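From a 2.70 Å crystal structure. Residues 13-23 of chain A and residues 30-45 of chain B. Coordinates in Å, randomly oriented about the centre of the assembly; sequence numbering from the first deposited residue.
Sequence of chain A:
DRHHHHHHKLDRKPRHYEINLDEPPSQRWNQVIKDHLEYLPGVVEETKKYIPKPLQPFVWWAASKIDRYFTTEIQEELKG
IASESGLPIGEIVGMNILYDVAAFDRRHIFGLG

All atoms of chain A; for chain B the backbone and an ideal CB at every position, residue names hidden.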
# COMPACT_ATOMS: atom_id res chain seq x y z
N LYS A 13 -17.35 4.69 1.47
CA LYS A 13 -16.54 3.49 1.40
C LYS A 13 -16.16 3.19 -0.04
O LYS A 13 -16.92 3.50 -0.97
CB LYS A 13 -17.30 2.29 1.97
CG LYS A 13 -17.67 2.42 3.44
CD LYS A 13 -18.57 1.29 3.88
CE LYS A 13 -19.06 1.49 5.31
NZ LYS A 13 -20.08 0.48 5.71
N PRO A 14 -14.99 2.59 -0.26
CA PRO A 14 -14.62 2.20 -1.63
C PRO A 14 -15.47 1.03 -2.12
O PRO A 14 -15.83 0.14 -1.35
CB PRO A 14 -13.15 1.80 -1.50
CG PRO A 14 -12.99 1.40 -0.08
CD PRO A 14 -13.92 2.29 0.70
N ARG A 15 -15.79 1.05 -3.41
CA ARG A 15 -16.57 -0.02 -4.01
C ARG A 15 -15.84 -1.35 -3.87
O ARG A 15 -14.62 -1.44 -4.06
CB ARG A 15 -16.84 0.27 -5.48
CG ARG A 15 -17.83 1.40 -5.73
CD ARG A 15 -18.31 1.39 -7.17
NE ARG A 15 -18.93 0.11 -7.53
CZ ARG A 15 -19.49 -0.15 -8.71
NH1 ARG A 15 -19.52 0.78 -9.65
NH2 ARG A 15 -20.03 -1.34 -8.93
N HIS A 16 -16.59 -2.40 -3.55
CA HIS A 16 -16.02 -3.72 -3.32
C HIS A 16 -16.14 -4.58 -4.57
O HIS A 16 -17.18 -4.57 -5.24
CB HIS A 16 -16.69 -4.42 -2.14
CG HIS A 16 -16.33 -5.87 -2.03
ND1 HIS A 16 -17.26 -6.88 -2.18
CD2 HIS A 16 -15.15 -6.48 -1.79
CE1 HIS A 16 -16.66 -8.04 -2.03
NE2 HIS A 16 -15.38 -7.83 -1.79
N TYR A 17 -15.09 -5.33 -4.86
CA TYR A 17 -15.06 -6.25 -5.99
C TYR A 17 -14.42 -7.56 -5.54
O TYR A 17 -13.59 -7.58 -4.63
CB TYR A 17 -14.26 -5.70 -7.18
CG TYR A 17 -14.87 -4.48 -7.83
CD1 TYR A 17 -15.74 -4.61 -8.91
CD2 TYR A 17 -14.58 -3.20 -7.37
CE1 TYR A 17 -16.30 -3.50 -9.50
CE2 TYR A 17 -15.14 -2.09 -7.96
CZ TYR A 17 -16.00 -2.24 -9.02
OH TYR A 17 -16.57 -1.14 -9.61
N GLU A 18 -14.83 -8.64 -6.19
CA GLU A 18 -14.18 -9.94 -6.04
C GLU A 18 -13.39 -10.23 -7.31
O GLU A 18 -13.95 -10.19 -8.41
CB GLU A 18 -15.20 -11.05 -5.77
CG GLU A 18 -15.65 -11.15 -4.32
CD GLU A 18 -16.60 -12.32 -4.07
OE1 GLU A 18 -16.73 -13.19 -4.96
OE2 GLU A 18 -17.21 -12.38 -2.99
N ILE A 19 -12.10 -10.47 -7.15
CA ILE A 19 -11.23 -10.85 -8.25
C ILE A 19 -11.05 -12.36 -8.17
O ILE A 19 -10.44 -12.87 -7.23
CB ILE A 19 -9.88 -10.10 -8.19
CG1 ILE A 19 -10.10 -8.59 -8.37
CG2 ILE A 19 -8.90 -10.65 -9.23
CD1 ILE A 19 -10.78 -8.20 -9.67
N ASN A 20 -11.62 -13.06 -9.14
CA ASN A 20 -11.58 -14.52 -9.16
C ASN A 20 -10.25 -14.97 -9.76
O ASN A 20 -9.99 -14.75 -10.95
CB ASN A 20 -12.75 -15.07 -9.95
CG ASN A 20 -13.01 -16.54 -9.66
OD1 ASN A 20 -12.12 -17.26 -9.21
ND2 ASN A 20 -14.23 -16.98 -9.90
N LEU A 21 -9.41 -15.58 -8.93
CA LEU A 21 -8.14 -16.12 -9.41
C LEU A 21 -8.32 -17.37 -10.26
O LEU A 21 -7.36 -17.79 -10.91
CB LEU A 21 -7.23 -16.44 -8.23
CG LEU A 21 -6.85 -15.26 -7.33
CD1 LEU A 21 -5.98 -15.73 -6.18
CD2 LEU A 21 -6.15 -14.17 -8.13
N ASP A 22 -9.51 -17.97 -10.27
CA ASP A 22 -9.78 -19.11 -11.14
C ASP A 22 -10.05 -18.69 -12.57
O ASP A 22 -9.89 -19.51 -13.48
CB ASP A 22 -10.97 -19.91 -10.61
CG ASP A 22 -10.72 -20.51 -9.24
OD1 ASP A 22 -9.56 -20.88 -8.94
OD2 ASP A 22 -11.69 -20.64 -8.46
N GLU A 23 -10.46 -17.45 -12.80
CA GLU A 23 -10.66 -16.96 -14.15
C GLU A 23 -9.32 -16.71 -14.83
O GLU A 23 -8.30 -16.52 -14.17
CB GLU A 23 -11.47 -15.66 -14.13
CG GLU A 23 -12.92 -15.84 -13.72
CD GLU A 23 -13.67 -14.53 -13.68
OE1 GLU A 23 -13.25 -13.58 -14.38
OE2 GLU A 23 -14.68 -14.45 -12.95
N UNK B 30 -11.34 6.21 -7.93
CA UNK B 30 -11.01 4.87 -8.42
C UNK B 30 -10.46 4.00 -7.30
O UNK B 30 -9.88 2.94 -7.56
CB UNK B 30 -10.00 4.95 -9.56
N UNK B 31 -10.65 4.42 -6.06
CA UNK B 31 -10.24 3.61 -4.92
C UNK B 31 -11.26 2.49 -4.70
O UNK B 31 -12.47 2.75 -4.61
CB UNK B 31 -10.10 4.47 -3.66
N UNK B 32 -10.77 1.26 -4.61
CA UNK B 32 -11.64 0.08 -4.51
C UNK B 32 -11.08 -0.87 -3.46
O UNK B 32 -9.88 -0.88 -3.16
CB UNK B 32 -11.77 -0.63 -5.86
N UNK B 33 -11.97 -1.67 -2.89
CA UNK B 33 -11.60 -2.78 -2.03
C UNK B 33 -11.82 -4.08 -2.80
O UNK B 33 -12.82 -4.23 -3.50
CB UNK B 33 -12.40 -2.76 -0.73
N UNK B 34 -10.87 -5.00 -2.68
CA UNK B 34 -10.85 -6.21 -3.50
C UNK B 34 -10.69 -7.43 -2.60
O UNK B 34 -9.88 -7.43 -1.67
CB UNK B 34 -9.72 -6.15 -4.54
N UNK B 35 -11.49 -8.46 -2.88
CA UNK B 35 -11.30 -9.79 -2.30
C UNK B 35 -10.79 -10.72 -3.40
O UNK B 35 -11.46 -10.91 -4.42
CB UNK B 35 -12.60 -10.32 -1.69
N UNK B 36 -9.59 -11.27 -3.20
CA UNK B 36 -9.01 -12.22 -4.14
C UNK B 36 -9.46 -13.61 -3.73
O UNK B 36 -9.04 -14.13 -2.69
CB UNK B 36 -7.48 -12.12 -4.18
N UNK B 37 -10.31 -14.22 -4.55
CA UNK B 37 -10.96 -15.48 -4.20
C UNK B 37 -10.45 -16.59 -5.11
O UNK B 37 -10.13 -16.38 -6.28
CB UNK B 37 -12.48 -15.36 -4.30
N UNK B 38 -10.37 -17.80 -4.54
CA UNK B 38 -9.97 -18.99 -5.27
C UNK B 38 -10.72 -20.18 -4.69
O UNK B 38 -10.73 -20.37 -3.47
CB UNK B 38 -8.46 -19.20 -5.20
N UNK B 39 -11.33 -20.98 -5.57
CA UNK B 39 -12.17 -22.11 -5.16
C UNK B 39 -13.21 -21.67 -4.13
O UNK B 39 -13.47 -22.36 -3.14
CB UNK B 39 -11.31 -23.24 -4.59
N UNK B 40 -13.78 -20.49 -4.35
CA UNK B 40 -14.84 -19.97 -3.50
C UNK B 40 -14.39 -19.48 -2.15
O UNK B 40 -15.25 -19.19 -1.30
CB UNK B 40 -15.90 -21.05 -3.30
N UNK B 41 -13.09 -19.36 -1.91
CA UNK B 41 -12.55 -18.92 -0.63
C UNK B 41 -11.69 -17.68 -0.82
O UNK B 41 -10.92 -17.60 -1.79
CB UNK B 41 -11.74 -20.04 0.03
N UNK B 42 -11.83 -16.72 0.09
CA UNK B 42 -11.01 -15.51 0.04
C UNK B 42 -9.58 -15.87 0.42
O UNK B 42 -9.31 -16.30 1.55
CB UNK B 42 -11.56 -14.43 0.97
N UNK B 43 -8.66 -15.70 -0.52
CA UNK B 43 -7.25 -15.93 -0.24
C UNK B 43 -6.63 -14.74 0.48
O UNK B 43 -5.92 -14.91 1.48
CB UNK B 43 -6.49 -16.21 -1.54
N UNK B 44 -6.88 -13.54 -0.02
CA UNK B 44 -6.39 -12.32 0.59
C UNK B 44 -7.19 -11.17 0.02
O UNK B 44 -7.83 -11.29 -1.03
CB UNK B 44 -4.89 -12.13 0.35
N UNK B 45 -7.17 -10.05 0.74
CA UNK B 45 -7.88 -8.85 0.35
C UNK B 45 -6.89 -7.69 0.27
O UNK B 45 -5.76 -7.78 0.75
CB UNK B 45 -9.01 -8.54 1.33

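Positions 31 to 38 form a strand parallel to that of chain A, and the side chains of positions 32 to 37 alternate between the sheet face of Tyr A17 and Ile A19 and that of His A16 and Glu A18. Position 30 has no chain A atom near its CB, so chain A sets no preference; it is Ile B30. At 31 the CB points sideways, 4.6 Å from Pro A14 CB, where a small or beta-branched residue would fit; it is Thr B31.

The CB of 32 lies 4.1 Å from Tyr A17 CD2, which invites an aliphatic group. Ile B32 provides one, its CG2 3.7 Å from Tyr A17 CE2. Position 33 turns to the other face, between Pro A14 and the imidazole of His A16; aliphatic, aromatic or polar residues could all serve. It is His B33, and the two imidazoles meet rim to rim, centroids 5.4 Å apart. Its backbone N donates to Arg A15 O (2.9 Å), and its O accepts from Tyr A17 N (2.9 Å).

At 34 the CB is 4.6 Å from Ile A19 CG1, and the extended backbone suits a compact beta-branched residue: Val B34, with CG1 3.4 Å from that same CG1 of Ile A19. The CB of 35 lies 3.7 Å from His A16 NE2, a possible donor, so a short acceptor such as Asp or Asn is attractive. Asp B35 accepts through OD1 from His A16 NE2 at 3.1 Å.

Position 36 faces Ile A19 and Leu A21, a greasy corner for a large apolar group. Phe B36 brings CD2 within 3.9 Å of Ile A19 CG2 and 4.0 Å of Leu A21 CD2. At 37 the CB is 4.8 Å from Glu A18 OE1, so a polar or basic group could serve as well as a compact aliphatic one; Val B37 packs CG1 4.2 Å from Glu A18 CD.

The CB of 38 is 4.2 Å from Asp A22 OD1, favouring a long cation. In Arg B38 the guanidinium lays a face over Leu A21 CB, and NH1 forms a long salt bridge with Asp A22 OD1 (3.7 Å), through charge alone.

Positions 39 and 40 have positive phi in a type I' turn, which suits Asn or Gly. They are Asn B39, whose N donates to Asp A22 OD2 (2.9 Å), and Gly B40.

Chain A leaves 41, 42 and 45 free: Thr B41, Ile B42 and Ser B45. Position 43 points toward Leu A21, suiting the aliphatic stem of Gln B43; at 44 only a long side chain, here Tyr B44, could reach Leu A21.

Chain B 30-45: ITIHVDFVRNGTIQYS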
# COMPACT_ATOMS: atom_id res chain seq x y z
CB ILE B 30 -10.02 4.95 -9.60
CG1 ILE B 30 -8.71 5.63 -9.18
CG2 ILE B 30 -10.66 5.71 -10.76
CD1 ILE B 30 -7.60 5.50 -10.19
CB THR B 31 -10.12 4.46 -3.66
OG1 THR B 31 -9.13 5.48 -3.86
CG2 THR B 31 -9.71 3.61 -2.46
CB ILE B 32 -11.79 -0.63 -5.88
CG1 ILE B 32 -10.42 -1.08 -6.39
CG2 ILE B 32 -12.48 0.29 -6.89
CD1 ILE B 32 -10.48 -1.94 -7.64
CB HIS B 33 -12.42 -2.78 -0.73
CG HIS B 33 -12.13 -3.95 0.16
ND1 HIS B 33 -12.70 -5.19 -0.03
CD2 HIS B 33 -11.32 -4.07 1.24
CE1 HIS B 33 -12.27 -6.02 0.90
NE2 HIS B 33 -11.43 -5.37 1.68
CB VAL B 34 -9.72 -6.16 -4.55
CG1 VAL B 34 -9.54 -7.52 -5.20
CG2 VAL B 34 -10.02 -5.10 -5.59
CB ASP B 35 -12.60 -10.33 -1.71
CG ASP B 35 -12.83 -9.88 -0.27
OD1 ASP B 35 -14.00 -9.85 0.16
OD2 ASP B 35 -11.85 -9.56 0.43
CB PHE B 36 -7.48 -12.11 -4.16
CG PHE B 36 -6.97 -10.82 -4.72
CD1 PHE B 36 -6.80 -9.71 -3.92
CD2 PHE B 36 -6.64 -10.72 -6.07
CE1 PHE B 36 -6.33 -8.52 -4.44
CE2 PHE B 36 -6.16 -9.53 -6.60
CZ PHE B 36 -6.00 -8.43 -5.78
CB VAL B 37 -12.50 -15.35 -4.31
CG1 VAL B 37 -13.01 -14.35 -3.28
CG2 VAL B 37 -12.91 -14.93 -5.70
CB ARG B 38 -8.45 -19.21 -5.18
CG ARG B 38 -7.96 -20.44 -5.92
CD ARG B 38 -6.45 -20.62 -5.78
NE ARG B 38 -5.70 -19.66 -6.58
CZ ARG B 38 -5.47 -19.79 -7.89
NH1 ARG B 38 -5.93 -20.84 -8.55
NH2 ARG B 38 -4.77 -18.86 -8.53
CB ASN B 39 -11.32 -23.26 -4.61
CG ASN B 39 -12.08 -24.58 -4.53
OD1 ASN B 39 -13.14 -24.75 -5.14
ND2 ASN B 39 -11.54 -25.53 -3.77
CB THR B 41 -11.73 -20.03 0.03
OG1 THR B 41 -12.52 -21.22 0.13
CG2 THR B 41 -11.28 -19.62 1.43
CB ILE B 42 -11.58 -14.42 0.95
CG1 ILE B 42 -12.94 -13.95 0.44
CG2 ILE B 42 -10.61 -13.24 1.04
CD1 ILE B 42 -13.61 -12.90 1.30
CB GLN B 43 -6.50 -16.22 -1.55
CG GLN B 43 -7.09 -17.36 -2.35
CD GLN B 43 -7.21 -18.62 -1.54
OE1 GLN B 43 -6.22 -19.18 -1.10
NE2 GLN B 43 -8.44 -19.07 -1.32
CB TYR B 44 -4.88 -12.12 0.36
CG TYR B 44 -4.48 -12.19 -1.10
CD1 TYR B 44 -4.37 -11.04 -1.86
CD2 TYR B 44 -4.22 -13.40 -1.72
CE1 TYR B 44 -4.00 -11.10 -3.19
CE2 TYR B 44 -3.85 -13.47 -3.05
CZ TYR B 44 -3.75 -12.31 -3.78
OH TYR B 44 -3.39 -12.36 -5.10
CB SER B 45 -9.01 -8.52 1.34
OG SER B 45 -9.86 -9.64 1.53
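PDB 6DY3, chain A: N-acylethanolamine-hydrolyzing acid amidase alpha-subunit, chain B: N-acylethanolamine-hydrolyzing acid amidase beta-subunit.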